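Local coordinates for pectate lyase (Cellvibrio cellulosa, PDB 1GXM), which cleaves polygalacturonic acid (pectate) by anti-beta-elimination, the chain here being the catalytic family 10 polysaccharide lyase module of a longer protein, at residues Asp157-Ser160 / Asp161-Thr165; Tyr299-Thr302 / Gln303-Leu306; Tyr318-Ser321 / Ile322-Ala326. All blocks are in the same frame, centred on the assembly; numbering follows the deposited sequence. Where two conformers were deposited one is given.

Contact 1. Residues Asp157-Ser160 / Asp161-Thr165; sequences DVFS and DNDRT. Unlike the reference sequence in segment 161-165: Asn162 (reference Ser).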
ATOM      1  N   ASP A 157     -16.210 -20.621   4.303  1.00 18.85           N
ATOM      2  CA  ASP A 157     -16.137 -20.888   5.731  1.00 18.69           C
ATOM      3  C   ASP A 157     -14.728 -20.685   6.306  1.00 18.07           C
ATOM      4  O   ASP A 157     -14.443 -21.113   7.431  1.00 17.89           O
ATOM      5  CB  ASP A 157     -16.661 -22.297   6.037  1.00 19.01           C
ATOM      6  CG  ASP A 157     -15.809 -23.392   5.439  1.00 20.59           C
ATOM      7  OD1 ASP A 157     -14.665 -23.138   5.013  1.00 21.02           O
ATOM      8  OD2 ASP A 157     -16.197 -24.578   5.382  1.00 23.96           O
ATOM      9  N   VAL A 158     -13.858 -20.018   5.545  1.00 17.64           N
ATOM     10  CA  VAL A 158     -12.507 -19.704   6.003  1.00 16.98           C
ATOM     11  C   VAL A 158     -12.533 -18.973   7.337  1.00 16.85           C
ATOM     12  O   VAL A 158     -11.727 -19.248   8.203  1.00 17.76           O
ATOM     13  CB  VAL A 158     -11.675 -18.955   4.924  1.00 16.72           C
ATOM     14  CG1 VAL A 158     -12.273 -17.610   4.534  1.00 15.38           C
ATOM     15  CG2 VAL A 158     -10.251 -18.763   5.407  1.00 17.18           C
ATOM     16  N   PHE A 159     -13.480 -18.057   7.496  1.00 15.91           N
ATOM     17  CA  PHE A 159     -13.592 -17.269   8.699  1.00 16.69           C
ATOM     18  C   PHE A 159     -14.962 -17.370   9.301  1.00 17.33           C
ATOM     19  O   PHE A 159     -15.952 -17.527   8.589  1.00 17.94           O
ATOM     20  CB  PHE A 159     -13.289 -15.809   8.373  1.00 15.80           C
ATOM     21  CG  PHE A 159     -11.882 -15.584   7.895  1.00 15.56           C
ATOM     22  CD1 PHE A 159     -10.805 -16.068   8.621  1.00 14.59           C
ATOM     23  CD2 PHE A 159     -11.644 -14.895   6.733  1.00 15.17           C
ATOM     24  CE1 PHE A 159      -9.504 -15.857   8.188  1.00 14.29           C
ATOM     25  CE2 PHE A 159     -10.325 -14.680   6.288  1.00 14.43           C
ATOM     26  CZ  PHE A 159      -9.274 -15.168   7.010  1.00 14.54           C
ATOM     27  N   SER A 160     -14.994 -17.215  10.611  1.00 19.04           N
ATOM     28  CA  SER A 160     -16.219 -17.129  11.387  1.00 19.89           C
ATOM     29  C   SER A 160     -16.595 -15.683  11.651  1.00 20.60           C
ATOM     30  O   SER A 160     -15.827 -14.760  11.370  1.00 19.46           O
ATOM     31  CB  SER A 160     -15.998 -17.810  12.734  1.00 20.90           C
ATOM     32  OG  SER A 160     -15.111 -17.048  13.531  1.00 22.20           O
ATOM     33  N   ASP A 161     -17.771 -15.475  12.225  1.00 20.73           N
ATOM     34  CA  ASP A 161     -18.184 -14.150  12.671  1.00 21.41           C
ATOM     35  C   ASP A 161     -17.196 -13.543  13.667  1.00 21.00           C
ATOM     36  O   ASP A 161     -16.910 -12.346  13.607  1.00 19.88           O
ATOM     37  CB  ASP A 161     -19.555 -14.221  13.351  1.00 22.35           C
ATOM     38  CG  ASP A 161     -20.687 -14.424  12.385  1.00 25.28           C
ATOM     39  OD1 ASP A 161     -20.505 -14.272  11.156  1.00 27.08           O
ATOM     40  OD2 ASP A 161     -21.832 -14.742  12.780  1.00 27.79           O
ATOM     41  N   ASN A 162     -16.699 -14.357  14.591  1.00 20.93           N
ATOM     42  CA  ASN A 162     -15.737 -13.891  15.585  1.00 21.17           C
ATOM     43  C   ASN A 162     -14.422 -13.442  14.940  1.00 19.88           C
ATOM     44  O   ASN A 162     -13.832 -12.443  15.343  1.00 20.16           O
ATOM     45  CB  ASN A 162     -15.489 -14.954  16.654  1.00 22.30           C
ATOM     46  CG  ASN A 162     -16.658 -15.084  17.618  1.00 24.94           C
ATOM     47  OD1 ASN A 162     -17.529 -14.201  17.696  1.00 27.27           O
ATOM     48  ND2 ASN A 162     -16.675 -16.182  18.370  1.00 26.99           N
ATOM     49  N   ASP A 163     -13.993 -14.174  13.929  1.00 18.42           N
ATOM     50  CA  ASP A 163     -12.811 -13.793  13.164  1.00 17.59           C
ATOM     51  C   ASP A 163     -13.053 -12.475  12.490  1.00 17.24           C
ATOM     52  O   ASP A 163     -12.209 -11.594  12.531  1.00 17.02           O
ATOM     53  CB  ASP A 163     -12.523 -14.800  12.076  1.00 16.88           C
ATOM     54  CG  ASP A 163     -12.129 -16.139  12.610  1.00 18.94           C
ATOM     55  OD1 ASP A 163     -11.631 -16.224  13.759  1.00 19.44           O
ATOM     56  OD2 ASP A 163     -12.294 -17.158  11.924  1.00 20.23           O
ATOM     57  N   ARG A 164     -14.200 -12.352  11.839  1.00 16.47           N
ATOM     58  CA  ARG A 164     -14.539 -11.097  11.159  1.00 16.47           C
ATOM     59  C   ARG A 164     -14.602  -9.922  12.110  1.00 16.51           C
ATOM     60  O   ARG A 164     -14.229  -8.827  11.738  1.00 15.75           O
ATOM     61  CB  ARG A 164     -15.819 -11.232  10.359  1.00 16.51           C
ATOM     62  CG  ARG A 164     -15.622 -12.035   9.120  1.00 16.90           C
ATOM     63  CD  ARG A 164     -16.825 -12.096   8.226  1.00 18.25           C
ATOM     64  NE  ARG A 164     -17.769 -13.064   8.772  1.00 19.47           N
ATOM     65  CZ  ARG A 164     -17.723 -14.362   8.530  1.00 19.84           C
ATOM     66  NH1 ARG A 164     -16.836 -14.867   7.687  1.00 20.10           N
ATOM     67  NH2 ARG A 164     -18.607 -15.175   9.100  1.00 21.48           N
ATOM     68  N   THR A 165     -15.040 -10.139  13.344  1.00 16.61           N
ATOM     69  CA  THR A 165     -15.039  -9.076  14.340  1.00 17.02           C
ATOM     70  C   THR A 165     -13.615  -8.608  14.597  1.00 16.11           C
ATOM     71  O   THR A 165     -13.366  -7.422  14.726  1.00 16.45           O
ATOM     72  CB  THR A 165     -15.684  -9.577  15.636  1.00 17.18           C
ATOM     73  OG1 THR A 165     -17.068  -9.790  15.363  1.00 20.32           O
ATOM     74  CG2 THR A 165     -15.640  -8.530  16.764  1.00 19.44           C
TER

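Contact 2. Residues Tyr299-Thr302 / Gln303-Leu306; sequences YDIT and QMSL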
ATOM      1  N   TYR A 299      16.796  19.573  -5.320  1.00 10.19           N
ATOM      2  CA  TYR A 299      15.648  19.931  -6.132  1.00 11.45           C
ATOM      3  C   TYR A 299      15.864  19.850  -7.632  1.00 12.30           C
ATOM      4  O   TYR A 299      14.925  20.121  -8.377  1.00 14.78           O
ATOM      5  CB  TYR A 299      15.130  21.302  -5.716  1.00 11.82           C
ATOM      6  CG  TYR A 299      14.637  21.287  -4.304  1.00 12.01           C
ATOM      7  CD1 TYR A 299      13.391  20.786  -3.989  1.00 13.36           C
ATOM      8  CD2 TYR A 299      15.445  21.721  -3.260  1.00 14.77           C
ATOM      9  CE1 TYR A 299      12.939  20.742  -2.709  1.00 14.02           C
ATOM     10  CE2 TYR A 299      14.990  21.678  -1.955  1.00 16.14           C
ATOM     11  CZ  TYR A 299      13.733  21.177  -1.683  1.00 16.14           C
ATOM     12  OH  TYR A 299      13.248  21.132  -0.411  1.00 18.59           O
ATOM     13  N   ASP A 300      17.052  19.443  -8.056  1.00 12.37           N
ATOM     14  CA  ASP A 300      17.393  19.295  -9.462  1.00 13.32           C
ATOM     15  C   ASP A 300      17.880  17.866  -9.655  1.00 12.26           C
ATOM     16  O   ASP A 300      18.908  17.467  -9.147  1.00 12.76           O
ATOM     17  CB  ASP A 300      18.460  20.326  -9.817  1.00 15.11           C
ATOM     18  CG  ASP A 300      18.920  20.253 -11.234  1.00 17.36           C
ATOM     19  OD1 ASP A 300      18.606  19.272 -11.947  1.00 17.24           O
ATOM     20  OD2 ASP A 300      19.637  21.171 -11.716  1.00 21.83           O
ATOM     21  N   ILE A 301      17.119  17.088 -10.410  1.00 12.04           N
ATOM     22  CA  ILE A 301      17.405  15.669 -10.514  1.00 11.62           C
ATOM     23  C   ILE A 301      18.736  15.386 -11.223  1.00 12.47           C
ATOM     24  O   ILE A 301      19.314  14.303 -11.082  1.00 12.39           O
ATOM     25  CB  ILE A 301      16.238  14.938 -11.194  1.00 11.85           C
ATOM     26  CG1 ILE A 301      16.275  13.456 -10.846  1.00 11.10           C
ATOM     27  CG2 ILE A 301      16.230  15.183 -12.725  1.00 11.43           C
ATOM     28  CD1 ILE A 301      15.124  12.677 -11.428  1.00 12.63           C
ATOM     29  N   THR A 302      19.240  16.368 -11.957  1.00 13.77           N
ATOM     30  CA  THR A 302      20.514  16.209 -12.654  1.00 15.50           C
ATOM     31  C   THR A 302      21.699  16.231 -11.694  1.00 15.95           C
ATOM     32  O   THR A 302      22.788  15.832 -12.073  1.00 17.43           O
ATOM     33  CB  THR A 302      20.685  17.278 -13.773  1.00 16.29           C
ATOM     34  OG1 THR A 302      20.802  18.576 -13.194  1.00 17.31           O
ATOM     35  CG2 THR A 302      19.461  17.355 -14.663  1.00 17.86           C
ATOM     36  N   GLN A 303      21.463  16.650 -10.454  1.00 15.41           N
ATOM     37  CA  GLN A 303      22.475  16.628  -9.388  1.00 16.19           C
ATOM     38  C   GLN A 303      22.633  15.244  -8.756  1.00 15.03           C
ATOM     39  O   GLN A 303      23.542  15.018  -7.955  1.00 16.19           O
ATOM     40  CB  GLN A 303      22.113  17.623  -8.271  1.00 17.36           C
ATOM     41  CG  GLN A 303      22.047  19.107  -8.456  0.50 18.52           C
ATOM     42  CD  GLN A 303      21.615  19.764  -7.132  0.50 19.33           C
ATOM     43  OE1 GLN A 303      20.436  20.132  -6.948  0.50 19.66           O
ATOM     44  NE2 GLN A 303      22.547  19.848  -6.191  0.50 21.90           N
ATOM     45  N   MET A 304      21.716  14.336  -9.069  1.00 13.06           N
ATOM     46  CA  MET A 304      21.708  13.011  -8.480  1.00 11.96           C
ATOM     47  C   MET A 304      22.764  12.113  -9.088  1.00 11.79           C
ATOM     48  O   MET A 304      23.107  12.266 -10.255  1.00 12.36           O
ATOM     49  CB  MET A 304      20.340  12.369  -8.755  1.00 11.14           C
ATOM     50  CG  MET A 304      20.059  11.124  -7.945  1.00 10.07           C
ATOM     51  SD  MET A 304      18.455  10.456  -8.374  1.00 10.38           S
ATOM     52  CE  MET A 304      17.429  11.702  -7.693  1.00 10.37           C
ATOM     53  N   SER A 305      23.239  11.137  -8.329  1.00 11.76           N
ATOM     54  CA  SER A 305      24.077  10.091  -8.887  1.00 11.95           C
ATOM     55  C   SER A 305      23.355   9.398 -10.029  1.00 11.86           C
ATOM     56  O   SER A 305      22.143   9.212 -10.012  1.00 11.93           O
ATOM     57  CB  SER A 305      24.462   9.060  -7.841  1.00 12.81           C
ATOM     58  OG  SER A 305      23.356   8.338  -7.360  1.00 13.16           O
ATOM     59  N   LEU A 306      24.118   9.015 -11.036  1.00 11.97           N
ATOM     60  CA  LEU A 306      23.568   8.327 -12.180  1.00 11.39           C
ATOM     61  C   LEU A 306      22.815   7.079 -11.747  1.00 11.17           C
ATOM     62  O   LEU A 306      21.720   6.780 -12.218  1.00 11.20           O
ATOM     63  CB  LEU A 306      24.717   7.949 -13.101  1.00 12.29           C
ATOM     64  CG  LEU A 306      24.301   7.263 -14.370  1.00 12.50           C
ATOM     65  CD1 LEU A 306      23.474   8.187 -15.259  1.00 13.12           C
ATOM     66  CD2 LEU A 306      25.549   6.846 -15.106  1.00 13.36           C
TER
HETATM   67  O   HOH W   1      18.860  21.665  -5.411  1.00 21.56           O

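Contact 3. Residues Tyr318-Ser321 / Ile322-Ala326; sequences YGTS and IINFA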
ATOM      1  N   TYR A 318       1.150   9.058 -10.936  1.00  9.45           N
ATOM      2  CA  TYR A 318       0.514   8.447  -9.779  1.00  9.17           C
ATOM      3  C   TYR A 318      -0.913   8.892  -9.573  1.00  9.54           C
ATOM      4  O   TYR A 318      -1.743   8.109  -9.170  1.00 10.42           O
ATOM      5  CB  TYR A 318       1.295   8.829  -8.526  1.00  9.90           C
ATOM      6  CG  TYR A 318       2.756   8.541  -8.566  1.00  9.83           C
ATOM      7  CD1 TYR A 318       3.253   7.338  -9.036  1.00  9.77           C
ATOM      8  CD2 TYR A 318       3.657   9.481  -8.115  1.00  9.14           C
ATOM      9  CE1 TYR A 318       4.606   7.091  -9.044  1.00 10.02           C
ATOM     10  CE2 TYR A 318       4.985   9.250  -8.140  1.00  9.39           C
ATOM     11  CZ  TYR A 318       5.472   8.068  -8.589  1.00  9.60           C
ATOM     12  OH  TYR A 318       6.822   7.832  -8.571  1.00 12.81           O
ATOM     13  N   GLY A 319      -1.176  10.160  -9.808  1.00  9.90           N
ATOM     14  CA  GLY A 319      -2.473  10.735  -9.482  1.00 10.62           C
ATOM     15  C   GLY A 319      -3.623  10.368 -10.405  1.00 10.40           C
ATOM     16  O   GLY A 319      -4.771  10.423  -9.996  1.00 10.42           O
ATOM     17  N   THR A 320      -3.331  10.026 -11.647  1.00 10.72           N
ATOM     18  CA  THR A 320      -4.375   9.799 -12.648  1.00 11.61           C
ATOM     19  C   THR A 320      -5.431   8.855 -12.157  1.00 12.05           C
ATOM     20  O   THR A 320      -6.623   9.145 -12.215  1.00 13.24           O
ATOM     21  CB  THR A 320      -3.731   9.306 -13.937  1.00 11.27           C
ATOM     22  OG1 THR A 320      -2.853  10.345 -14.384  1.00 13.52           O
ATOM     23  CG2 THR A 320      -4.770   9.092 -15.052  1.00 14.15           C
ATOM     24  N   SER A 321      -5.005   7.722 -11.648  1.00 12.93           N
ATOM     25  CA  SER A 321      -5.944   6.672 -11.298  1.00 13.92           C
ATOM     26  C   SER A 321      -6.888   7.132 -10.170  1.00 13.09           C
ATOM     27  O   SER A 321      -8.104   6.952 -10.244  1.00 13.54           O
ATOM     28  CB  SER A 321      -5.203   5.399 -10.918  1.00 15.38           C
ATOM     29  OG  SER A 321      -4.449   5.571  -9.763  1.00 19.01           O
ATOM     30  N   ILE A 322      -6.337   7.733  -9.130  1.00 12.46           N
ATOM     31  CA  ILE A 322      -7.178   8.104  -8.003  1.00 12.07           C
ATOM     32  C   ILE A 322      -8.045   9.297  -8.321  1.00 11.92           C
ATOM     33  O   ILE A 322      -9.160   9.386  -7.849  1.00 12.14           O
ATOM     34  CB  ILE A 322      -6.353   8.326  -6.703  1.00 12.57           C
ATOM     35  CG1 ILE A 322      -7.249   8.165  -5.474  1.00 13.20           C
ATOM     36  CG2 ILE A 322      -5.612   9.639  -6.705  1.00 13.53           C
ATOM     37  CD1 ILE A 322      -7.731   6.753  -5.248  1.00 14.81           C
ATOM     38  N   ILE A 323      -7.541  10.212  -9.135  1.00 11.43           N
ATOM     39  CA  ILE A 323      -8.317  11.392  -9.525  1.00 12.02           C
ATOM     40  C   ILE A 323      -9.498  10.971 -10.373  1.00 12.78           C
ATOM     41  O   ILE A 323     -10.623  11.416 -10.146  1.00 12.75           O
ATOM     42  CB  ILE A 323      -7.429  12.394 -10.277  1.00 11.84           C
ATOM     43  CG1 ILE A 323      -6.466  13.030  -9.278  1.00 12.77           C
ATOM     44  CG2 ILE A 323      -8.274  13.435 -11.013  1.00 13.89           C
ATOM     45  CD1 ILE A 323      -5.401  13.844  -9.933  1.00 13.21           C
ATOM     46  N   ASN A 324      -9.263  10.074 -11.314  1.00 12.82           N
ATOM     47  CA  ASN A 324     -10.338   9.642 -12.192  1.00 13.76           C
ATOM     48  C   ASN A 324     -11.368   8.851 -11.417  1.00 13.28           C
ATOM     49  O   ASN A 324     -12.562   8.975 -11.656  1.00 14.81           O
ATOM     50  CB  ASN A 324      -9.809   8.835 -13.373  1.00 14.40           C
ATOM     51  CG  ASN A 324      -9.076   9.705 -14.393  1.00 15.04           C
ATOM     52  OD1 ASN A 324      -8.326   9.192 -15.219  1.00 18.32           O
ATOM     53  ND2 ASN A 324      -9.252  11.016 -14.298  1.00 16.26           N
ATOM     54  N   PHE A 325     -10.914   8.043 -10.468  1.00 12.73           N
ATOM     55  CA  PHE A 325     -11.830   7.278  -9.626  1.00 12.24           C
ATOM     56  C   PHE A 325     -12.620   8.218  -8.738  1.00 12.62           C
ATOM     57  O   PHE A 325     -13.845   8.080  -8.627  1.00 13.68           O
ATOM     58  CB  PHE A 325     -11.074   6.259  -8.781  1.00 12.24           C
ATOM     59  CG  PHE A 325     -11.958   5.428  -7.908  1.00 13.27           C
ATOM     60  CD1 PHE A 325     -12.969   4.671  -8.458  1.00 15.23           C
ATOM     61  CD2 PHE A 325     -11.785   5.411  -6.546  1.00 14.31           C
ATOM     62  CE1 PHE A 325     -13.791   3.912  -7.652  1.00 15.49           C
ATOM     63  CE2 PHE A 325     -12.591   4.641  -5.751  1.00 16.13           C
ATOM     64  CZ  PHE A 325     -13.598   3.907  -6.302  1.00 15.34           C
ATOM     65  N   ALA A 326     -11.950   9.189  -8.127  1.00 12.53           N
ATOM     66  CA  ALA A 326     -12.649  10.186  -7.329  1.00 13.60           C
ATOM     67  C   ALA A 326     -13.703  10.919  -8.147  1.00 15.34           C
ATOM     68  O   ALA A 326     -14.783  11.188  -7.661  1.00 15.48           O
ATOM     69  CB  ALA A 326     -11.691  11.161  -6.749  1.00 13.44           C
TER

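Contact 1. Residues Asp157-Ser160 / Asp161-Thr165
Ser160 and Asp163 grip each other reciprocally at the start of helix 161-181, a capping box with Ser160 as the N-cap. Ser160 OG sits between its own backbone N and carbonyl carbon (chi1 70°), which turns it back over the first turn to accept from Asp163 N at 3.1 Å. In return Asp163 OD2 takes the N-H of Ser160 at 3.0 Å; that bond is almost straight, although the N-H arrives from above the carboxylate plane. The same OD2 lies at the edge of the Phe159 ring, 3.8 Å from CD1, with carboxylate and ring nearly perpendicular. Arg164 bends at CG-CD (chi3 -79°) and folds its guanidinium back over the cap, one face resting on Ser160 O. From there NH1 donates to Phe159 O at 2.9 Å, above the carbonyl plane, while NH2 points in its own plane at Asp161 OD1, 2.9 Å away, in a salt bridge. Asp163 OD2 also forms a salt bridge with Arg100 of helix 93-109, whose Val99 and Ala103 pack on Phe159. With Asp161 and Asp163 both in the first turn, their negative charge probably interacts favourably with the helix dipole, and the salt bridges to Arg164 and Arg100 would offset part of it.

Contact 2. Residues Tyr299-Thr302 / Gln303-Leu306
Gln303 lies back along Asp300, and its side chain can be followed outward atom by atom. CB sits 3.3 Å from Asp300 O, the same carbonyl that receives Gln303 N at 3.0 Å. CG, anti to the carbonyl carbon of Gln303 (chi1 -64°), stays over that oxygen and comes to about 4.0 Å from Asp300 CB. The chain runs on extended to CD, and at the tip OE1 rests 3.5 Å from Asp300 CB. Gln303, an exposed residue, is modelled in two conformers and is therefore probably mobile; in this one OE1 also accepts from a water that takes the N-H of Tyr299, a bridge that may be only partly occupied.

The backbone here is a short 3-10 turn between strand 297-298 and helix 306-311, opened by an Asx turn. Asp300 holds its carboxylate anti to its backbone N (chi1 179°), which brings OD1 over the turn to collect two donors from Thr302, the backbone N at 3.0 Å and OG1 at 2.6 Å. Both come from the same face of the carboxylate, above its plane; the pair ties Asp300 to Thr302, and the bond from OG1 directs the hydroxyl proton to OD1.

On the buried side of the turn, Met304 N closes the next step on Ile301 O. The methionine bends at its SD-CG bond, carrying CE back to within 3.8 Å of Ile301 CG1. Phe290 of strand 290-291 touches both of these apolar side chains, and Phe298 and Trp314 also pack on Met304. Arg309, from the helix that follows, donates through NH1 to Ile301 O, giving that carbonyl a second N-H besides that of Met304.

Contact 3. Residues Tyr318-Ser321 / Ile322-Ala326
This is an intrahelical contact, one turn against the next along helix 318-329 near the C-terminal end of the chain. Three successive i to i+4 bonds make its frame: Ile323 N to Gly319 O at 2.9 Å, Asn324 N to Thr320 O, also 2.9 Å, and Phe325 N to Ser321 O at 3.0 Å. The first is approached nearly end-on, with a C=O...N angle of 173°.

Gly319 presents no side chain, and two isoleucines close on its carbonyl oxygen instead. Ile323 folds back with CG1 anti to its own carbonyl carbon (chi1 -71°), bringing that atom to 3.2 Å from Gly319 O and CD1 alongside the glycine backbone. Ile322 adds its CG2 branch at 3.5 Å from the same oxygen.

Thr320 and Asn324 lie side by side and point the same way, one turn apart. The touch is between the methyl CG2 of the threonine and OD1 of the amide, 3.6 Å apart, and the Asn324 amide carbon also rests near Thr320 O. Phe325 meets the earlier turn through its CB, over Ser321 O, while its ring leads off elsewhere, towards Asn19 and Met227.

The buried flank of the helix packs on its neighbours: Ile322 reaches Val220 and Leu223 of helix 219-226, and both isoleucines touch Phe246 of helix 233-246. Trp277 of strand 274-278 meets Thr320 and Ile323. Across this contact, then, main-chain bonds supply the polar hold, and the side chains add van der Waals packing that shields the Gly319 carbonyl beneath aliphatic branches.

From the N terminus, the chain meets contact 1 first, where the loop after helix 136-148 ends and helix 161-181 begins, held against helix 93-109. Contact 2 follows much later, closing the turn between strand 297-298 and helix 306-311, on the opposite side of the chain's centre; the two centres are 51 Å apart. Contact 3 comes last, within helix 318-329, which packs on helices 219-226 and 233-246 and on strand 274-278. The three are strictly in series, so none nests in or crosses another, and none touches another. Contacts 2 and 3 come nearest, with about 10 Å between their closest atoms.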